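Local structure of putative DNA helicase (3DMN) at residues A[6-11]-A[144-149]; A[37-42]-A[150-155]; A[46-51]-A[82-87]; A[62-67]-A[115-120]; A[123-128]-A[156-161]. The protein is a putative DNA helicase of the UvrD-like group, probably unwinding DNA with energy from ATP; the model covers its C-terminal domain. All coordinates share one frame; numbering follows the deposited sequence.

Contact 1. Residues A[6-11]-A[144-149]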
# COMPACT_ATOMS: atom_id res chain seq x y z
N ARG A 6 5.92 -14.16 8.31
CA ARG A 6 5.32 -14.60 7.04
C ARG A 6 3.93 -14.00 6.85
O ARG A 6 3.16 -13.90 7.83
CB ARG A 6 5.27 -16.11 6.99
CG ARG A 6 6.52 -16.71 6.40
CD ARG A 6 6.99 -17.93 7.17
NE ARG A 6 7.77 -18.84 6.32
CZ ARG A 6 8.95 -18.56 5.76
NH1 ARG A 6 9.56 -19.47 5.02
NH2 ARG A 6 9.52 -17.37 5.94
N SER A 7 3.62 -13.60 5.62
CA SER A 7 2.32 -13.06 5.30
C SER A 7 1.33 -14.20 5.11
O SER A 7 1.70 -15.40 5.09
CB SER A 7 2.31 -12.21 4.02
OG SER A 7 3.30 -11.19 4.00
N THR A 8 0.07 -13.82 4.96
CA THR A 8 -0.98 -14.77 4.64
C THR A 8 -0.71 -15.35 3.26
O THR A 8 -0.03 -14.73 2.44
CB THR A 8 -2.35 -14.07 4.54
OG1 THR A 8 -2.30 -13.09 3.51
CG2 THR A 8 -2.75 -13.44 5.92
N GLN A 9 -1.25 -16.54 3.02
CA GLN A 9 -1.17 -17.10 1.67
C GLN A 9 -1.69 -16.15 0.58
O GLN A 9 -1.16 -16.13 -0.53
CB GLN A 9 -1.98 -18.38 1.61
CG GLN A 9 -1.91 -19.02 0.21
CD GLN A 9 -2.45 -20.42 0.22
OE1 GLN A 9 -3.43 -20.73 0.92
NE2 GLN A 9 -1.82 -21.28 -0.57
N GLN A 10 -2.74 -15.40 0.90
CA GLN A 10 -3.35 -14.49 -0.07
C GLN A 10 -2.34 -13.42 -0.50
O GLN A 10 -2.18 -13.15 -1.70
CB GLN A 10 -4.61 -13.86 0.53
CG GLN A 10 -5.81 -14.83 0.54
CD GLN A 10 -5.73 -15.93 1.56
OE1 GLN A 10 -4.99 -15.87 2.54
NE2 GLN A 10 -6.50 -16.97 1.31
N ILE A 11 -1.68 -12.81 0.48
CA ILE A 11 -0.69 -11.77 0.17
C ILE A 11 0.54 -12.37 -0.53
O ILE A 11 1.03 -11.81 -1.50
CB ILE A 11 -0.32 -10.99 1.48
CG1 ILE A 11 -1.54 -10.18 1.88
CG2 ILE A 11 0.90 -10.10 1.30
CD1 ILE A 11 -1.44 -9.60 3.23
N ALA A 144 3.27 -6.21 3.90
CA ALA A 144 1.97 -6.49 4.56
C ALA A 144 1.92 -7.90 5.05
O ALA A 144 2.14 -8.87 4.28
CB ALA A 144 0.79 -6.29 3.56
N MSE A 145 1.55 -8.04 6.32
CA MSE A 145 1.44 -9.36 6.92
C MSE A 145 0.04 -9.91 6.75
O MSE A 145 -0.13 -11.10 6.40
CB MSE A 145 1.87 -9.34 8.39
CG MSE A 145 3.33 -9.02 8.58
SE MSE A 145 4.56 -10.33 7.73
CE MSE A 145 5.14 -9.30 6.14
N HIS A 146 -0.98 -9.08 6.97
CA HIS A 146 -2.35 -9.59 7.13
C HIS A 146 -3.37 -8.94 6.16
O HIS A 146 -4.25 -9.63 5.65
CB HIS A 146 -2.80 -9.48 8.60
CG HIS A 146 -1.85 -10.17 9.56
ND1 HIS A 146 -1.27 -9.54 10.65
CD2 HIS A 146 -1.33 -11.42 9.54
CE1 HIS A 146 -0.46 -10.37 11.26
NE2 HIS A 146 -0.48 -11.53 10.62
N GLU A 147 -3.21 -7.65 5.88
CA GLU A 147 -4.13 -6.93 4.97
C GLU A 147 -3.30 -6.07 4.02
O GLU A 147 -2.39 -5.40 4.43
CB GLU A 147 -5.05 -6.03 5.78
CG GLU A 147 -6.30 -5.58 5.02
CD GLU A 147 -7.38 -6.69 4.95
OE1 GLU A 147 -7.32 -7.63 5.77
OE2 GLU A 147 -8.30 -6.58 4.11
N LEU A 148 -3.66 -6.14 2.74
CA LEU A 148 -2.94 -5.37 1.72
C LEU A 148 -3.95 -4.70 0.80
O LEU A 148 -4.83 -5.36 0.23
CB LEU A 148 -2.03 -6.30 0.92
CG LEU A 148 -1.35 -5.70 -0.31
CD1 LEU A 148 -0.39 -4.56 0.09
CD2 LEU A 148 -0.64 -6.81 -1.18
N THR A 149 -3.78 -3.39 0.65
CA THR A 149 -4.68 -2.57 -0.19
C THR A 149 -3.77 -1.80 -1.11
O THR A 149 -2.75 -1.30 -0.70
CB THR A 149 -5.47 -1.53 0.66
OG1 THR A 149 -6.29 -2.21 1.61
CG2 THR A 149 -6.37 -0.67 -0.25
O HOH W 1 -4.52 -11.50 3.62
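Thr8 meets the imidazole of His146 at the ring edge, near its plane, with CG2 4.4 Å from CD2; Met145 CB covers one face, 3.7 Å above the plane and over its centre. ND1 hydrogen-bonds to Asp116 OD1. Thr8 is the N-cap of helix 9-16, and the contact docks this cap on the corner at 145-146, just before strand 147-153 of a parallel sheet consistent with the P-loop NTPase clan. A chi1 of 61° sets OG1 between the backbone N and the carbonyl carbon, where it accepts from Ile11 N at 3.1 Å. The same hydroxyl donates to a water that bridges on to His146 O. The backbone adds Thr8 N to Met145 O at 3.1 Å. Ser7 OG donates to Ala144 O at a short 2.6 Å, tilted 22° from the carbonyl plane, with CE of the bent selenomethionine Met145 beside it. The selenium packs against the Arg6 carbonyl group. In the helix's first turn Ile11 takes over with van der Waals contacts: CG1 lies 4.0 Å from Leu148 CB, the side chains crossing at a slant, while CD1 lies 4.0 Å from Ala144 CB and 3.6 Å from His146 C.

Contact 2. Residues A[37-42]-A[150-155]. With ACT (acetate ion), chain B; EDO (1,2-ethanediol), chain N.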
# COMPACT_ATOMS: atom_id res chain seq x y z
N VAL A 37 -7.57 -4.01 -4.59
CA VAL A 37 -7.03 -2.96 -5.46
C VAL A 37 -8.17 -2.01 -5.80
O VAL A 37 -9.29 -2.44 -6.16
CB VAL A 37 -6.46 -3.60 -6.76
CG1 VAL A 37 -5.99 -2.52 -7.75
CG2 VAL A 37 -5.30 -4.56 -6.38
N VAL A 38 -7.89 -0.71 -5.70
CA VAL A 38 -8.93 0.28 -6.04
C VAL A 38 -8.29 1.28 -6.95
O VAL A 38 -7.28 1.89 -6.61
CB VAL A 38 -9.50 0.98 -4.80
CG1 VAL A 38 -10.66 1.88 -5.21
CG2 VAL A 38 -9.98 -0.04 -3.79
N VAL A 39 -8.91 1.44 -8.13
CA VAL A 39 -8.42 2.40 -9.12
C VAL A 39 -9.35 3.60 -9.10
O VAL A 39 -10.57 3.43 -9.19
CB VAL A 39 -8.34 1.79 -10.53
CG1 VAL A 39 -7.95 2.87 -11.58
CG2 VAL A 39 -7.34 0.62 -10.53
N THR A 40 -8.77 4.79 -8.93
CA THR A 40 -9.55 6.01 -8.71
C THR A 40 -9.22 7.02 -9.79
O THR A 40 -8.15 6.97 -10.38
CB THR A 40 -9.23 6.61 -7.33
OG1 THR A 40 -7.87 7.06 -7.30
CG2 THR A 40 -9.46 5.56 -6.20
N PRO A 41 -10.15 7.94 -10.10
CA PRO A 41 -9.94 8.84 -11.24
C PRO A 41 -9.01 10.00 -11.04
O PRO A 41 -8.58 10.60 -12.02
CB PRO A 41 -11.36 9.39 -11.53
CG PRO A 41 -12.04 9.34 -10.12
CD PRO A 41 -11.52 8.05 -9.55
N ASN A 42 -8.74 10.39 -9.78
CA ASN A 42 -7.90 11.55 -9.53
C ASN A 42 -7.36 11.48 -8.12
O ASN A 42 -7.79 10.61 -7.32
CB ASN A 42 -8.64 12.88 -9.78
CG ASN A 42 -10.00 12.89 -9.11
OD1 ASN A 42 -10.09 12.68 -7.89
ND2 ASN A 42 -11.06 13.09 -9.88
N LEU A 150 -4.16 -1.72 -2.38
CA LEU A 150 -3.44 -0.87 -3.36
C LEU A 150 -4.41 0.14 -3.89
O LEU A 150 -5.49 -0.21 -4.38
CB LEU A 150 -2.84 -1.67 -4.54
CG LEU A 150 -1.65 -2.56 -4.23
CD1 LEU A 150 -2.08 -3.81 -3.52
CD2 LEU A 150 -1.01 -2.98 -5.58
N VAL A 151 -4.00 1.41 -3.84
CA VAL A 151 -4.81 2.51 -4.43
C VAL A 151 -4.05 3.08 -5.58
O VAL A 151 -2.89 3.43 -5.43
CB VAL A 151 -5.13 3.63 -3.37
CG1 VAL A 151 -5.91 4.78 -4.02
CG2 VAL A 151 -5.93 3.06 -2.19
N ALA A 152 -4.70 3.21 -6.75
CA ALA A 152 -4.01 3.76 -7.93
C ALA A 152 -4.82 4.94 -8.41
O ALA A 152 -6.04 4.86 -8.42
CB ALA A 152 -3.94 2.70 -9.06
N VAL A 153 -4.14 6.00 -8.80
CA VAL A 153 -4.79 7.19 -9.37
C VAL A 153 -4.56 7.14 -10.88
O VAL A 153 -3.40 7.20 -11.37
CB VAL A 153 -4.20 8.47 -8.81
CG1 VAL A 153 -4.86 9.69 -9.50
CG2 VAL A 153 -4.46 8.52 -7.30
N GLY A 154 -5.65 7.00 -11.62
CA GLY A 154 -5.61 6.98 -13.08
C GLY A 154 -5.81 5.56 -13.56
O GLY A 154 -6.93 5.09 -13.71
N SER A 155 -4.69 4.87 -13.77
CA SER A 155 -4.71 3.47 -14.21
C SER A 155 -3.85 2.64 -13.30
O SER A 155 -2.88 3.14 -12.75
CB SER A 155 -4.13 3.32 -15.62
OG SER A 155 -5.01 3.91 -16.59
C ACT B . -1.55 6.73 -14.38
O ACT B . -1.92 5.58 -14.09
OXT ACT B . -0.35 7.06 -14.38
CH3 ACT B . -2.60 7.62 -14.67
C1 EDO N . -8.30 2.95 -15.02
O1 EDO N . -7.68 2.62 -16.27
C2 EDO N . -9.65 3.66 -15.12
O2 EDO N . -10.58 3.05 -14.21
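Thr40 bonds twice to one carbonyl oxygen, Ala152 O: the backbone N donates at 2.8 Å and the hydroxyl OG1 adds a second bond at 3.1 Å. The hydroxyl stands above the carbonyl plane, 38° out of it. Its chi1 of 66° holds OG1 between the backbone N and the carbonyl carbon, which turns it across the strand gap. Around this two-donor oxygen runs a regular parallel ladder, Val38 N to Leu150 O, Ala152 N to Val38 O and Gly154 N to Thr40 O, the last at 2.8 Å and almost straight. Val37, Val39, Leu150 and Ala152 share one face, where Val39 CG2 packs on Ala152 CB at 4.2 Å. Val38, Thr40, Val151 and Val153 share the other, and Val153 CG1 reaches beyond the ladder to Asn42 C at 3.4 Å. Past the strand, Gly154 turns the chain with a positive phi of 105°, and Ser155 N donates to a bound acetate. Asn42 in turn caps helix 43-59 by accepting from Ala45 N, so strand 36-40 runs directly into a helix on the Thr40 face. Paired parallel strands, one followed by a helix packed on the sheet, suit an alpha/beta domain consistent with the P-loop NTPase clan.

Contact 3. Residues A[46-51]-A[82-87]. With ACT (acetate ion), chain F.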
# COMPACT_ATOMS: atom_id res chain seq x y z
N GLY A 46 -8.41 9.25 -4.85
CA GLY A 46 -7.47 8.30 -4.23
C GLY A 46 -7.39 8.51 -2.74
O GLY A 46 -7.43 7.55 -1.97
N VAL A 47 -7.30 9.78 -2.32
CA VAL A 47 -7.23 10.09 -0.89
C VAL A 47 -8.54 9.64 -0.20
O VAL A 47 -8.50 9.08 0.90
CB VAL A 47 -6.98 11.59 -0.70
CG1 VAL A 47 -7.07 11.96 0.77
CG2 VAL A 47 -5.57 11.96 -1.26
N ASP A 48 -9.70 9.84 -0.84
CA ASP A 48 -10.97 9.33 -0.30
C ASP A 48 -10.82 7.82 0.03
O ASP A 48 -11.28 7.32 1.08
CB ASP A 48 -12.09 9.42 -1.33
CG ASP A 48 -12.60 10.86 -1.57
OD1 ASP A 48 -12.18 11.81 -0.86
OD2 ASP A 48 -13.55 11.02 -2.39
N GLN A 49 -10.23 7.08 -0.91
CA GLN A 49 -10.13 5.64 -0.69
C GLN A 49 -9.19 5.30 0.45
O GLN A 49 -9.43 4.33 1.20
CB GLN A 49 -9.76 4.86 -1.96
CG GLN A 49 -9.66 3.35 -1.73
CD GLN A 49 -10.91 2.68 -1.16
OE1 GLN A 49 -12.05 3.10 -1.41
NE2 GLN A 49 -10.70 1.62 -0.38
N VAL A 50 -8.11 6.06 0.59
CA VAL A 50 -7.19 5.87 1.72
C VAL A 50 -7.94 6.11 3.06
O VAL A 50 -7.82 5.34 4.01
CB VAL A 50 -5.97 6.77 1.63
CG1 VAL A 50 -5.13 6.65 2.85
CG2 VAL A 50 -5.14 6.40 0.37
N VAL A 51 -8.70 7.20 3.12
CA VAL A 51 -9.47 7.51 4.34
C VAL A 51 -10.43 6.36 4.69
O VAL A 51 -10.51 5.88 5.84
CB VAL A 51 -10.24 8.84 4.14
CG1 VAL A 51 -11.29 9.05 5.23
CG2 VAL A 51 -9.24 10.00 4.17
N LYS A 82 -3.95 15.07 6.25
CA LYS A 82 -4.16 15.98 7.40
C LYS A 82 -5.38 16.87 7.15
O LYS A 82 -6.14 17.16 8.06
CB LYS A 82 -2.91 16.82 7.67
CG LYS A 82 -1.79 15.97 8.27
CD LYS A 82 -0.62 16.87 8.68
CE LYS A 82 0.57 16.08 9.27
NZ LYS A 82 1.76 17.00 9.57
N ALA A 83 -5.56 17.29 5.89
CA ALA A 83 -6.73 18.07 5.50
C ALA A 83 -8.02 17.23 5.46
O ALA A 83 -9.11 17.79 5.26
CB ALA A 83 -6.45 18.77 4.12
N ARG A 84 -7.91 15.93 5.72
CA ARG A 84 -9.11 15.10 5.93
C ARG A 84 -9.35 14.80 7.39
O ARG A 84 -10.23 13.99 7.73
CB ARG A 84 -9.02 13.74 5.18
CG ARG A 84 -8.81 13.88 3.69
CD ARG A 84 -9.76 14.90 3.00
NE ARG A 84 -9.54 14.78 1.54
CZ ARG A 84 -10.03 13.80 0.76
NH1 ARG A 84 -10.83 12.85 1.29
NH2 ARG A 84 -9.71 13.80 -0.55
N GLY A 85 -8.60 15.48 8.27
CA GLY A 85 -8.74 15.32 9.71
C GLY A 85 -8.02 14.11 10.28
O GLY A 85 -8.26 13.77 11.45
N GLU A 86 -7.14 13.49 9.48
CA GLU A 86 -6.40 12.30 9.97
C GLU A 86 -5.25 12.76 10.84
O GLU A 86 -4.64 13.82 10.57
CB GLU A 86 -5.82 11.50 8.80
CG GLU A 86 -6.87 10.95 7.84
CD GLU A 86 -7.65 9.71 8.34
OE1 GLU A 86 -7.44 9.22 9.47
OE2 GLU A 86 -8.48 9.21 7.54
N GLN A 87 -4.88 11.93 11.81
CA GLN A 87 -3.62 12.13 12.53
C GLN A 87 -2.57 11.42 11.69
O GLN A 87 -2.72 10.23 11.44
CB GLN A 87 -3.68 11.46 13.91
CG GLN A 87 -2.55 11.84 14.85
CD GLN A 87 -2.74 11.26 16.26
OE1 GLN A 87 -3.36 10.22 16.45
NE2 GLN A 87 -2.20 11.96 17.25
C ACT F . 4.10 14.53 10.17
O ACT F . 5.02 13.74 10.52
OXT ACT F . 3.57 15.23 11.06
CH3 ACT F . 3.72 14.69 8.75
O HOH W 2 -10.07 7.17 8.19
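Arg84 lays the centre of its guanidinium over Val47, whose CG1 sits 3.4 Å above the plane. The arginine starts with CG anti to the carbonyl carbon: chi1 of -58° puts CG against Val51 CG2 and Val47 CG1, and the bend at chi2 then swings CD round before the chain runs on extended at chi3. Its end meets Asp48, a residue whose CB points away from the loop. Chi1 of -74° puts the aspartate CG beside its own backbone N, and OD1 comes back far enough to form a salt bridge with NH1 at 2.7 Å. NH2 adds a weak bond to the same oxygen at 3.2 Å. Both nitrogens use OD1, and the carboxylate and guanidinium planes stand 71° apart, unlike a flat two-oxygen pair. NH2 has a second acidic partner in Glu44, on the same helix 43-59. The arginine is carried by the Schellman motif that ends helix 71-82: Gly85, at positive phi, is the C-prime residue, with Glu86 N bonded to Leu81 O and, inside a type I turn, Gly85 N to Lys82 O. Just beyond it, Glu86 bends at chi2, and its OE2 comes to rest 3.5 Å from Val51 CG2. A water donates both to that OE2 and to Val51 O, spanning the carboxylate and the helix backbone.

Contact 4. Residues A[62-67]-A[115-120]. With FMT (formic acid), chain P.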
# COMPACT_ATOMS: atom_id res chain seq x y z
N ASP A 62 -6.90 -3.44 12.91
CA ASP A 62 -5.60 -3.53 12.25
C ASP A 62 -4.77 -2.32 12.62
O ASP A 62 -5.32 -1.27 12.99
CB ASP A 62 -5.76 -3.50 10.72
CG ASP A 62 -6.49 -4.71 10.19
OD1 ASP A 62 -6.53 -5.76 10.89
OD2 ASP A 62 -7.04 -4.56 9.07
N THR A 63 -3.46 -2.48 12.50
CA THR A 63 -2.54 -1.35 12.53
C THR A 63 -2.01 -1.20 11.11
O THR A 63 -1.37 -2.13 10.60
CB THR A 63 -1.38 -1.61 13.45
OG1 THR A 63 -1.87 -1.84 14.78
CG2 THR A 63 -0.43 -0.41 13.44
N THR A 64 -2.29 -0.05 10.51
CA THR A 64 -1.97 0.22 9.11
C THR A 64 -0.77 1.15 8.88
O THR A 64 -0.67 2.20 9.56
CB THR A 64 -3.21 0.80 8.40
OG1 THR A 64 -4.37 -0.04 8.66
CG2 THR A 64 -2.94 0.95 6.92
N ALA A 65 0.12 0.79 7.94
CA ALA A 65 1.11 1.73 7.37
C ALA A 65 0.77 2.03 5.93
O ALA A 65 0.37 1.13 5.20
CB ALA A 65 2.49 1.19 7.44
N ILE A 66 0.89 3.29 5.53
CA ILE A 66 0.75 3.64 4.13
C ILE A 66 2.14 3.82 3.55
O ILE A 66 2.96 4.57 4.12
CB ILE A 66 0.05 4.98 3.98
CG1 ILE A 66 -1.30 4.92 4.70
CG2 ILE A 66 -0.05 5.32 2.48
CD1 ILE A 66 -2.01 6.32 4.75
N ILE A 67 2.45 3.04 2.51
CA ILE A 67 3.79 3.14 1.87
C ILE A 67 3.69 3.85 0.53
O ILE A 67 2.96 3.39 -0.37
CB ILE A 67 4.44 1.74 1.67
CG1 ILE A 67 4.42 1.01 3.01
CG2 ILE A 67 5.86 1.91 1.12
CD1 ILE A 67 5.03 -0.43 3.02
N PHE A 115 4.27 -4.83 8.57
CA PHE A 115 3.11 -4.18 9.13
C PHE A 115 1.92 -5.12 9.04
O PHE A 115 1.82 -5.91 8.11
CB PHE A 115 2.81 -2.91 8.32
CG PHE A 115 3.98 -1.96 8.27
CD1 PHE A 115 4.29 -1.16 9.37
CD2 PHE A 115 4.75 -1.84 7.11
CE1 PHE A 115 5.37 -0.27 9.31
CE2 PHE A 115 5.83 -0.95 7.04
CZ PHE A 115 6.12 -0.17 8.14
N ASP A 116 1.01 -5.03 10.02
CA ASP A 116 -0.24 -5.76 9.99
C ASP A 116 -1.00 -5.50 8.68
O ASP A 116 -1.35 -6.43 7.95
CB ASP A 116 -1.06 -5.25 11.17
CG ASP A 116 -2.31 -6.03 11.40
OD1 ASP A 116 -2.38 -7.21 10.99
OD2 ASP A 116 -3.21 -5.44 12.06
N ALA A 117 -1.22 -4.23 8.38
CA ALA A 117 -1.92 -3.82 7.16
C ALA A 117 -1.08 -2.76 6.46
O ALA A 117 -0.44 -1.90 7.10
CB ALA A 117 -3.27 -3.23 7.53
N VAL A 118 -1.08 -2.83 5.14
CA VAL A 118 -0.38 -1.84 4.33
C VAL A 118 -1.37 -1.29 3.33
O VAL A 118 -2.13 -2.04 2.73
CB VAL A 118 0.82 -2.49 3.55
CG1 VAL A 118 1.38 -1.51 2.50
CG2 VAL A 118 1.94 -2.88 4.57
N ILE A 119 -1.30 0.02 3.14
CA ILE A 119 -1.97 0.64 1.97
C ILE A 119 -0.87 1.16 1.05
O ILE A 119 -0.07 1.99 1.48
CB ILE A 119 -2.87 1.78 2.40
CG1 ILE A 119 -3.99 1.27 3.31
CG2 ILE A 119 -3.45 2.57 1.16
CD1 ILE A 119 -4.77 2.43 4.05
N VAL A 120 -0.77 0.62 -0.17
CA VAL A 120 0.22 1.09 -1.14
C VAL A 120 -0.35 2.32 -1.83
O VAL A 120 -1.35 2.25 -2.54
CB VAL A 120 0.56 0.00 -2.20
CG1 VAL A 120 1.63 0.50 -3.12
CG2 VAL A 120 1.01 -1.27 -1.48
C FMT P . -3.60 2.60 12.00
O1 FMT P . -2.75 1.87 12.51
O2 FMT P . -3.34 3.60 11.32
O HOH W 3 -4.69 -8.26 11.86
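Ala65 sets its methyl squarely over the Phe115 ring, CB 3.5 Å from the centroid and 11° off the normal, a CH-pi contact. Farther along the same face of the sheet, Ile67 CD1 meets Val118 CG1 at 3.8 Å. On the other face Ile66 and Ile119 lie side by side, pointing the same way, and Thr64 CG2 touches Ile119 CD1. Between the two faces the strands pair in parallel, with bonds such as Ala65 N to Ala117 O at 2.9 Å and Ile119 N to Ala65 O. At the N-terminal end a side chain takes up the pairing: Asp116, with CG anti to its backbone N (chi1 -172°), receives Thr63 N on the anti lone pair of OD2 at 3.0 Å. Asp62 OD1 comes within 3.5 Å of that OD2, the carboxylates nearly perpendicular, and a water donates to Asp62 OD1 and Asp116 OD1. Asp116 OD1 is also held by the His146 hydrogen bond, which may ease the charge repulsion. The pair is central in the parallel sheet, strand 102-106 flanking 64-68 and strand 147-153 flanking 118-121; helix 43-59 covers the Ile66 and Ile119 face, and helix 134-141 packs on Ile67 and Val120.

Contact 5. Residues A[123-128]-A[156-161]. With ACT (acetate ion), chain B.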
# COMPACT_ATOMS: atom_id res chain seq x y z
N ALA A 123 -0.24 3.10 -6.72
CA ALA A 123 0.33 2.00 -7.50
C ALA A 123 -0.13 2.08 -8.96
O ALA A 123 -0.73 1.13 -9.48
CB ALA A 123 -0.15 0.65 -6.89
N ASN A 124 0.17 3.21 -9.60
CA ASN A 124 -0.41 3.49 -10.90
C ASN A 124 0.61 3.33 -12.03
O ASN A 124 1.74 2.83 -11.81
CB ASN A 124 -1.06 4.88 -10.93
CG ASN A 124 -0.03 6.01 -10.86
OD1 ASN A 124 1.15 5.76 -10.67
ND2 ASN A 124 -0.50 7.26 -11.03
N GLN A 125 0.21 3.69 -13.23
CA GLN A 125 1.07 3.49 -14.40
C GLN A 125 2.26 4.44 -14.32
O GLN A 125 3.41 4.03 -14.59
CB GLN A 125 0.22 3.78 -15.63
CG GLN A 125 0.88 3.63 -16.89
CD GLN A 125 -0.12 3.92 -17.99
OE1 GLN A 125 -1.01 3.11 -18.24
NE2 GLN A 125 -0.03 5.11 -18.57
N GLU A 126 2.02 5.69 -13.95
CA GLU A 126 3.11 6.65 -13.95
C GLU A 126 4.19 6.26 -12.96
O GLU A 126 5.39 6.40 -13.25
CB GLU A 126 2.61 8.05 -13.62
CG GLU A 126 3.74 9.03 -13.87
CD GLU A 126 3.31 10.45 -13.75
OE1 GLU A 126 2.10 10.70 -13.59
OE2 GLU A 126 4.22 11.31 -13.79
N ASN A 127 3.76 5.76 -11.80
CA ASN A 127 4.70 5.46 -10.72
C ASN A 127 5.39 4.11 -10.87
O ASN A 127 6.52 3.91 -10.33
CB ASN A 127 3.98 5.50 -9.36
CG ASN A 127 3.82 6.93 -8.84
OD1 ASN A 127 2.79 7.27 -8.23
ND2 ASN A 127 4.84 7.74 -9.04
N TYR A 128 4.71 3.16 -11.53
CA TYR A 128 5.26 1.82 -11.63
C TYR A 128 5.08 1.34 -13.05
O TYR A 128 4.22 0.50 -13.31
CB TYR A 128 4.57 0.90 -10.61
CG TYR A 128 4.84 1.29 -9.18
CD1 TYR A 128 6.01 0.86 -8.51
CD2 TYR A 128 3.94 2.08 -8.47
CE1 TYR A 128 6.27 1.24 -7.20
CE2 TYR A 128 4.19 2.48 -7.11
CZ TYR A 128 5.35 2.04 -6.49
OH TYR A 128 5.60 2.42 -5.17
N LEU A 156 -4.22 1.37 -13.16
CA LEU A 156 -3.39 0.46 -12.38
C LEU A 156 -2.03 0.26 -13.05
O LEU A 156 -1.92 0.20 -14.28
CB LEU A 156 -4.12 -0.88 -12.21
CG LEU A 156 -3.51 -1.86 -11.21
CD1 LEU A 156 -3.47 -1.32 -9.77
CD2 LEU A 156 -4.29 -3.19 -11.29
N SER A 157 -0.98 0.10 -12.22
CA SER A 157 0.34 -0.20 -12.76
C SER A 157 0.26 -1.35 -13.78
O SER A 157 -0.31 -2.42 -13.47
CB SER A 157 1.27 -0.64 -11.63
OG SER A 157 2.44 -1.19 -12.24
N PRO A 158 0.90 -1.20 -14.94
CA PRO A 158 0.93 -2.31 -15.91
C PRO A 158 1.72 -3.51 -15.38
O PRO A 158 1.56 -4.63 -15.89
CB PRO A 158 1.67 -1.70 -17.11
CG PRO A 158 2.54 -0.59 -16.51
CD PRO A 158 1.59 -0.00 -15.47
N LEU A 159 2.55 -3.27 -14.37
CA LEU A 159 3.32 -4.38 -13.80
C LEU A 159 2.36 -5.40 -13.15
O LEU A 159 2.77 -6.53 -12.88
CB LEU A 159 4.36 -3.87 -12.80
CG LEU A 159 5.29 -2.79 -13.38
CD1 LEU A 159 6.29 -2.38 -12.28
CD2 LEU A 159 6.02 -3.34 -14.66
N LEU A 160 1.15 -4.93 -12.81
CA LEU A 160 0.17 -5.81 -12.15
C LEU A 160 -0.69 -6.56 -13.14
O LEU A 160 -1.46 -7.45 -12.74
CB LEU A 160 -0.66 -5.04 -11.12
CG LEU A 160 0.18 -4.44 -9.96
CD1 LEU A 160 -0.73 -3.56 -9.09
CD2 LEU A 160 0.82 -5.55 -9.13
N ALA A 161 -0.53 -6.27 -14.44
CA ALA A 161 -1.40 -6.90 -15.46
C ALA A 161 -1.23 -8.43 -15.44
O ALA A 161 -2.17 -9.17 -15.67
CB ALA A 161 -1.12 -6.33 -16.85
C ACT B . -1.55 6.73 -14.38
O ACT B . -1.92 5.58 -14.09
OXT ACT B . -0.35 7.06 -14.38
CH3 ACT B . -2.60 7.62 -14.67
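Asn124 and Leu156 form a single backbone bridge, their CA atoms 4.5 Å apart, and Ser157 N donates to Ala123 O at 2.9 Å beside it. The side chain of Ser157 then works in two directions. With OG anti to its backbone N (chi1 167°), it donates to Tyr128 O at 2.7 Å, in the carbonyl plane on a lone pair, while accepting from Leu159 N at 3.0 Å to make an ST turn. That turn opens the 3-10 segment beginning at Pro158. Around Tyr128 O gather apolar atoms, Pro158 CD at 3.4 Å and Leu159 CG close by. Leu159 CD1 packs on Tyr128 CB at 4.1 Å. Pro158 also crosses Gln125 at about a right angle, CD lying 3.7 Å from Gln125 CA. Across the other loop an Asx motif, Asn127 N to Asn124 OD1 at 2.8 Å, spans 124-127, where 125-127 have helical backbone angles without the regular helix bonds. An acetate, probably from the crystallisation liquor, accepts from the backbone N atoms of Gln125 and Glu126. The contact joins the loops that follow strands 118-121 and 147-153, neighbours in the parallel sheet. Tyr128 and Leu160 pack on helix 134-141, and Leu156 on strand 36-40.

Overall arrangement
All five contacts belong to one alpha/beta domain built on a parallel sheet. Contact 4 pairs strands 64-68 and 118-121; strand 147-153 comes next and serves both contact 1, near its start, and contact 2, near its end, about 20 Å apart between centres. Contacts 1 and 4 touch, their centres about 10 Å apart. Contact 5 lies about 10 Å from contact 2, centre to centre, where one acetate touches both. Contact 3 joins helix 43-59, which follows strand 36-40 of contact 2, to the loop after helix 71-82. Contacts 1 and 2, which close loops of more than 100 residues, tie the N-terminal part of the chain to strand 147-153, with contacts 3 and 4 nested inside.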